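Local coordinates for oligopeptide-binding protein AppA (Bacillus subtilis, PDB 1XOC) that binds tetra- and pentapeptides, and here a nonapeptide, as the substrate-binding component of an ABC-type oligopeptide permease that serves sporulation and genetic competence, at residues S40-D43 with A44-D47; I222-A225 with N226-E229. One frame throughout, in Å; residues are numbered along the deposited sequence.

Interaction 1: residues S40-D43 with A44-D47; sequences STDD and ASTD. With ZN (zinc ion), chain O.
D42 and S45 meet through both carboxylate oxygens of the aspartate. OD2 takes the hydroxyl proton of S45 OG, which T33 N also meets, at 2.7 Å on its syn side, while OD1 accepts S45 N from above the carboxylate plane and, weakly, A44 N. Carrying CG between the backbone N and the carbonyl carbon (chi1 75°) brings the carboxylate back to the N-H groups of the first turn, where W398 NE1 also reaches OD1. With an alanine in place of D42, the amide of S45 is likely to lose its capping acceptor and its hydroxyl to keep only T33 of these two partners. Backbone bonds T46 N to D42 O and D47 N to D43 O, the latter 2.8 Å, start the helix. Water 1 bridges S40 OG, which also binds E49, and T46 OG1; S40 CB packs 3.6 Å from S45 CB.

D43 OD2 and D47 OD1 lie 4.0 Å apart, and R508 makes salt bridges to both residues. OD2 of D47, also bonded to Y219, binds zinc at 2.3 Å; D43 joins the metal through water 3. This is an aspartate N-cap on helix 43-52, set in the peptide-binding site: T41 and D43 hydrogen-bond to the bound peptide through their backbones.

Interaction 2: residues I222-A225 with N226-E229; sequences IPDA and NAAE. With ZN (zinc ion), chain P.
The backbone turns twice between I222 and E229: P223 is the centre of an inverse gamma turn closed by D224 N on I222 O, and helix 225-234 then opens with A228 N on D224 O (3.1 Å) and E229 N on A225 O.

The side chain of D224 does two jobs, one with each oxygen. OD1 accepts A227 N at 3.0 Å in a fairly straight bond, N-H...O 163°, whose donor stands well above the carboxylate plane rather than within it. OD2 faces the metal and binds zinc at 2.2 Å. With CG anti to the backbone N (chi1 178°), the carboxylate extends beside the first turn, so that capping and metal binding occur together. Water 6, a second zinc ligand, also gives OD1 a weak hydrogen bond. The nearby cation would be expected to draw negative charge toward OD2, while the capping N-H helps to fix the rotation of the group. The methyl of A227 lies against this carboxylate, its CB 3.6 Å from D224 CG.

The same A227 methyl also meets I222, whose CG2 lies 3.9 Å from A227 CB and slightly farther from A228 CB, while its CD1 reaches the CA of A228. I222 CG2 also comes within 3.8 Å of A228 N, a close approach to the helix backbone consistent with the small side chains of A227 and A228. Farther on, CG of E229 passes 3.4 Å from A225 O, and its side chain packs on F240 and the loop residues V242 and P243. A228 also touches F240.

I222 pairs through its backbone with S28, which ties the approach to the turn to the end of strand 23-28. Together these contacts form a strand-to-helix connection from strand 216-221 into helix 225-234, with D224 as an aspartate N-cap that additionally carries a zinc ion.

In the fold
Interactions 1 and 2 are two helix starts in series along the chain, with centres about 19 Å apart and no direct touch. Both combine an aspartate N-cap with a zinc-bound aspartate, but divide the work differently: in 40-47 separate residues do the two tasks, whereas in 222-229 one carboxylate does both. Interaction 1 is buried near the middle of the chain, and its chemistry is polar, with water bridges, arginine and the bound peptide close by. Interaction 2 is partly buried, about 21 Å from the chain centre, and adds an isoleucine–alanine contact. Strand 216-221 connects them: it contributes Y219 to the first site and leads directly into the second turn.

Interaction 1: residues S40-D43 with A44-D47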
ATOM      1  N   SER A  40      -4.329  -8.897   5.105  1.00 27.26           N
ATOM      2  CA  SER A  40      -4.315  -8.182   3.860  1.00 28.33           C
ATOM      3  C   SER A  40      -2.992  -7.481   3.599  1.00 29.53           C
ATOM      4  O   SER A  40      -2.331  -7.015   4.537  1.00 29.54           O
ATOM      5  CB  SER A  40      -5.464  -7.200   3.765  1.00 28.17           C
ATOM      6  OG  SER A  40      -5.374  -6.225   4.777  1.00 29.55           O
ATOM      7  N   THR A  41      -2.634  -7.393   2.319  1.00 28.82           N
ATOM      8  CA  THR A  41      -1.416  -6.674   1.924  1.00 29.36           C
ATOM      9  C   THR A  41      -1.682  -5.563   0.902  1.00 30.20           C
ATOM     10  O   THR A  41      -0.732  -4.896   0.483  1.00 31.36           O
ATOM     11  CB  THR A  41      -0.287  -7.601   1.433  1.00 29.82           C
ATOM     12  OG1 THR A  41      -0.751  -8.335   0.287  1.00 29.41           O
ATOM     13  CG2 THR A  41       0.147  -8.609   2.508  1.00 29.57           C
ATOM     14  N   ASP A  42      -2.945  -5.384   0.503  1.00 29.70           N
ATOM     15  CA  ASP A  42      -3.285  -4.543  -0.659  1.00 29.81           C
ATOM     16  C   ASP A  42      -4.240  -3.417  -0.312  1.00 29.60           C
ATOM     17  O   ASP A  42      -5.075  -3.544   0.592  1.00 29.27           O
ATOM     18  CB  ASP A  42      -3.817  -5.393  -1.824  1.00 30.17           C
ATOM     19  CG  ASP A  42      -5.223  -5.877  -1.611  1.00 29.43           C
ATOM     20  OD1 ASP A  42      -6.133  -5.286  -2.235  1.00 28.37           O
ATOM     21  OD2 ASP A  42      -5.438  -6.809  -0.808  1.00 33.59           O
ATOM     22  N   ASP A  43      -4.156  -2.323  -1.041  1.00 29.45           N
ATOM     23  CA  ASP A  43      -4.933  -1.147  -0.716  1.00 30.79           C
ATOM     24  C   ASP A  43      -6.442  -1.297  -0.894  1.00 31.21           C
ATOM     25  O   ASP A  43      -7.220  -0.672  -0.211  1.00 31.27           O
ATOM     26  CB  ASP A  43      -4.471   0.026  -1.538  1.00 32.54           C
ATOM     27  CG  ASP A  43      -4.494   1.306  -0.739  1.00 40.03           C
ATOM     28  OD1 ASP A  43      -3.983   1.316   0.417  1.00 48.39           O
ATOM     29  OD2 ASP A  43      -5.040   2.302  -1.259  1.00 47.90           O
ATOM     30  N   ALA A  44      -6.877  -2.146  -1.802  1.00 30.59           N
ATOM     31  CA  ALA A  44      -8.305  -2.328  -2.003  1.00 30.07           C
ATOM     32  C   ALA A  44      -8.925  -2.964  -0.762  1.00 29.44           C
ATOM     33  O   ALA A  44     -10.002  -2.561  -0.296  1.00 30.67           O
ATOM     34  CB  ALA A  44      -8.547  -3.180  -3.235  1.00 29.97           C
ATOM     35  N   SER A  45      -8.279  -4.006  -0.242  1.00 29.30           N
ATOM     36  CA  SER A  45      -8.699  -4.613   1.034  1.00 28.17           C
ATOM     37  C   SER A  45      -8.679  -3.575   2.128  1.00 28.98           C
ATOM     38  O   SER A  45      -9.628  -3.463   2.883  1.00 29.54           O
ATOM     39  CB  SER A  45      -7.832  -5.831   1.378  1.00 28.25           C
ATOM     40  OG  SER A  45      -7.875  -6.848   0.339  1.00 28.91           O
ATOM     41  N   THR A  46      -7.626  -2.807   2.178  1.00 30.56           N
ATOM     42  CA  THR A  46      -7.477  -1.840   3.250  1.00 30.65           C
ATOM     43  C   THR A  46      -8.586  -0.760   3.184  1.00 31.32           C
ATOM     44  O   THR A  46      -9.083  -0.289   4.216  1.00 29.58           O
ATOM     45  CB  THR A  46      -6.071  -1.225   3.263  1.00 31.69           C
ATOM     46  OG1 THR A  46      -5.104  -2.264   3.461  1.00 35.01           O
ATOM     47  CG2 THR A  46      -5.874  -0.233   4.394  1.00 32.15           C
ATOM     48  N   ASP A  47      -8.970  -0.343   1.982  1.00 30.66           N
ATOM     49  CA  ASP A  47     -10.071   0.621   1.833  1.00 30.38           C
ATOM     50  C   ASP A  47     -11.349   0.138   2.529  1.00 30.29           C
ATOM     51  O   ASP A  47     -12.047   0.939   3.194  1.00 31.94           O
ATOM     52  CB  ASP A  47     -10.426   0.869   0.361  1.00 31.87           C
ATOM     53  CG  ASP A  47      -9.448   1.773  -0.366  1.00 33.90           C
ATOM     54  OD1 ASP A  47      -8.700   2.570   0.270  1.00 34.11           O
ATOM     55  OD2 ASP A  47      -9.522   1.690  -1.619  1.00 36.04           O
TER
HETATM   56 ZN    ZN O 533      -8.287   3.335  -2.677  1.00 88.06          ZN
HETATM   57  O   HOH W   1      -3.665  -4.425   3.519  1.00 35.37           O
HETATM   58  O   HOH W   2      -6.957   4.697  -0.643  1.00 26.30           O
HETATM   59  O   HOH W   3      -6.698   1.856  -3.049  0.50 32.12           O
HETATM   60  O   HOH W   4      -8.632   4.606  -4.721  0.50 39.13           O
HETATM   61  O   HOH W   5     -10.421   3.996  -3.457  0.50 34.84           O

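Interaction 2: residues I222-A225 with N226-E229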
ATOM      1  N   ILE A 222     -14.280  -2.178 -11.341  1.00 28.56           N
ATOM      2  CA  ILE A 222     -14.250  -1.931 -12.762  1.00 28.91           C
ATOM      3  C   ILE A 222     -12.799  -2.033 -13.235  1.00 28.76           C
ATOM      4  O   ILE A 222     -12.104  -1.032 -13.270  1.00 29.93           O
ATOM      5  CB  ILE A 222     -14.826  -0.531 -13.102  1.00 28.24           C
ATOM      6  CG1 ILE A 222     -16.182  -0.301 -12.404  1.00 28.60           C
ATOM      7  CG2 ILE A 222     -14.953  -0.356 -14.614  1.00 28.49           C
ATOM      8  CD1 ILE A 222     -16.663   1.114 -12.542  1.00 30.53           C
ATOM      9  N   PRO A 223     -12.319  -3.228 -13.603  1.00 29.50           N
ATOM     10  CA  PRO A 223     -10.880  -3.361 -13.934  1.00 29.04           C
ATOM     11  C   PRO A 223     -10.535  -2.930 -15.355  1.00 28.79           C
ATOM     12  O   PRO A 223     -10.100  -3.740 -16.194  1.00 27.43           O
ATOM     13  CB  PRO A 223     -10.614  -4.825 -13.650  1.00 29.94           C
ATOM     14  CG  PRO A 223     -11.846  -5.454 -14.136  1.00 31.22           C
ATOM     15  CD  PRO A 223     -12.992  -4.537 -13.707  1.00 30.08           C
ATOM     16  N   ASP A 224     -10.804  -1.654 -15.614  1.00 28.85           N
ATOM     17  CA  ASP A 224     -10.623  -0.991 -16.871  1.00 30.48           C
ATOM     18  C   ASP A 224     -10.840   0.491 -16.630  1.00 31.45           C
ATOM     19  O   ASP A 224     -11.970   0.943 -16.470  1.00 31.27           O
ATOM     20  CB  ASP A 224     -11.662  -1.491 -17.866  1.00 31.02           C
ATOM     21  CG  ASP A 224     -11.562  -0.815 -19.198  1.00 33.34           C
ATOM     22  OD1 ASP A 224     -11.089   0.333 -19.313  1.00 36.37           O
ATOM     23  OD2 ASP A 224     -11.970  -1.474 -20.154  1.00 39.21           O
ATOM     24  N   ALA A 225      -9.750   1.251 -16.564  1.00 32.11           N
ATOM     25  CA  ALA A 225      -9.814   2.659 -16.190  1.00 32.41           C
ATOM     26  C   ALA A 225     -10.683   3.446 -17.177  1.00 33.06           C
ATOM     27  O   ALA A 225     -11.383   4.365 -16.767  1.00 33.57           O
ATOM     28  CB  ALA A 225      -8.408   3.255 -16.123  1.00 32.73           C
ATOM     29  N   ASN A 226     -10.654   3.079 -18.450  1.00 33.07           N
ATOM     30  CA  ASN A 226     -11.436   3.800 -19.461  1.00 33.50           C
ATOM     31  C   ASN A 226     -12.929   3.579 -19.236  1.00 33.42           C
ATOM     32  O   ASN A 226     -13.729   4.509 -19.363  1.00 33.41           O
ATOM     33  CB  ASN A 226     -11.051   3.400 -20.882  1.00 34.53           C
ATOM     34  CG  ASN A 226      -9.667   3.917 -21.303  1.00 37.17           C
ATOM     35  OD1 ASN A 226      -9.115   3.463 -22.322  1.00 43.44           O
ATOM     36  ND2 ASN A 226      -9.120   4.871 -20.563  1.00 37.43           N
ATOM     37  N   ALA A 227     -13.297   2.344 -18.894  1.00 32.36           N
ATOM     38  CA  ALA A 227     -14.684   2.023 -18.589  1.00 31.71           C
ATOM     39  C   ALA A 227     -15.164   2.765 -17.358  1.00 30.70           C
ATOM     40  O   ALA A 227     -16.309   3.208 -17.328  1.00 29.58           O
ATOM     41  CB  ALA A 227     -14.872   0.499 -18.420  1.00 31.47           C
ATOM     42  N   ALA A 228     -14.297   2.922 -16.349  1.00 30.25           N
ATOM     43  CA  ALA A 228     -14.656   3.607 -15.129  1.00 30.67           C
ATOM     44  C   ALA A 228     -14.871   5.073 -15.425  1.00 30.74           C
ATOM     45  O   ALA A 228     -15.771   5.697 -14.880  1.00 31.70           O
ATOM     46  CB  ALA A 228     -13.558   3.461 -14.100  1.00 30.47           C
ATOM     47  N   GLU A 229     -14.021   5.644 -16.260  1.00 30.48           N
ATOM     48  CA  GLU A 229     -14.207   7.044 -16.683  1.00 31.23           C
ATOM     49  C   GLU A 229     -15.533   7.250 -17.413  1.00 31.00           C
ATOM     50  O   GLU A 229     -16.262   8.214 -17.140  1.00 30.44           O
ATOM     51  CB  GLU A 229     -13.031   7.512 -17.532  1.00 32.86           C
ATOM     52  CG  GLU A 229     -11.804   7.696 -16.700  1.00 37.12           C
ATOM     53  CD  GLU A 229     -12.036   8.673 -15.565  1.00 47.59           C
ATOM     54  OE1 GLU A 229     -12.994   9.492 -15.648  1.00 55.65           O
ATOM     55  OE2 GLU A 229     -11.268   8.635 -14.579  1.00 53.92           O
TER
HETATM   56 ZN    ZN P 534     -11.894  -0.592 -22.125  1.00 93.24          ZN
HETATM   57  O   HOH W   6      -9.936   0.153 -22.545  0.50 32.93           O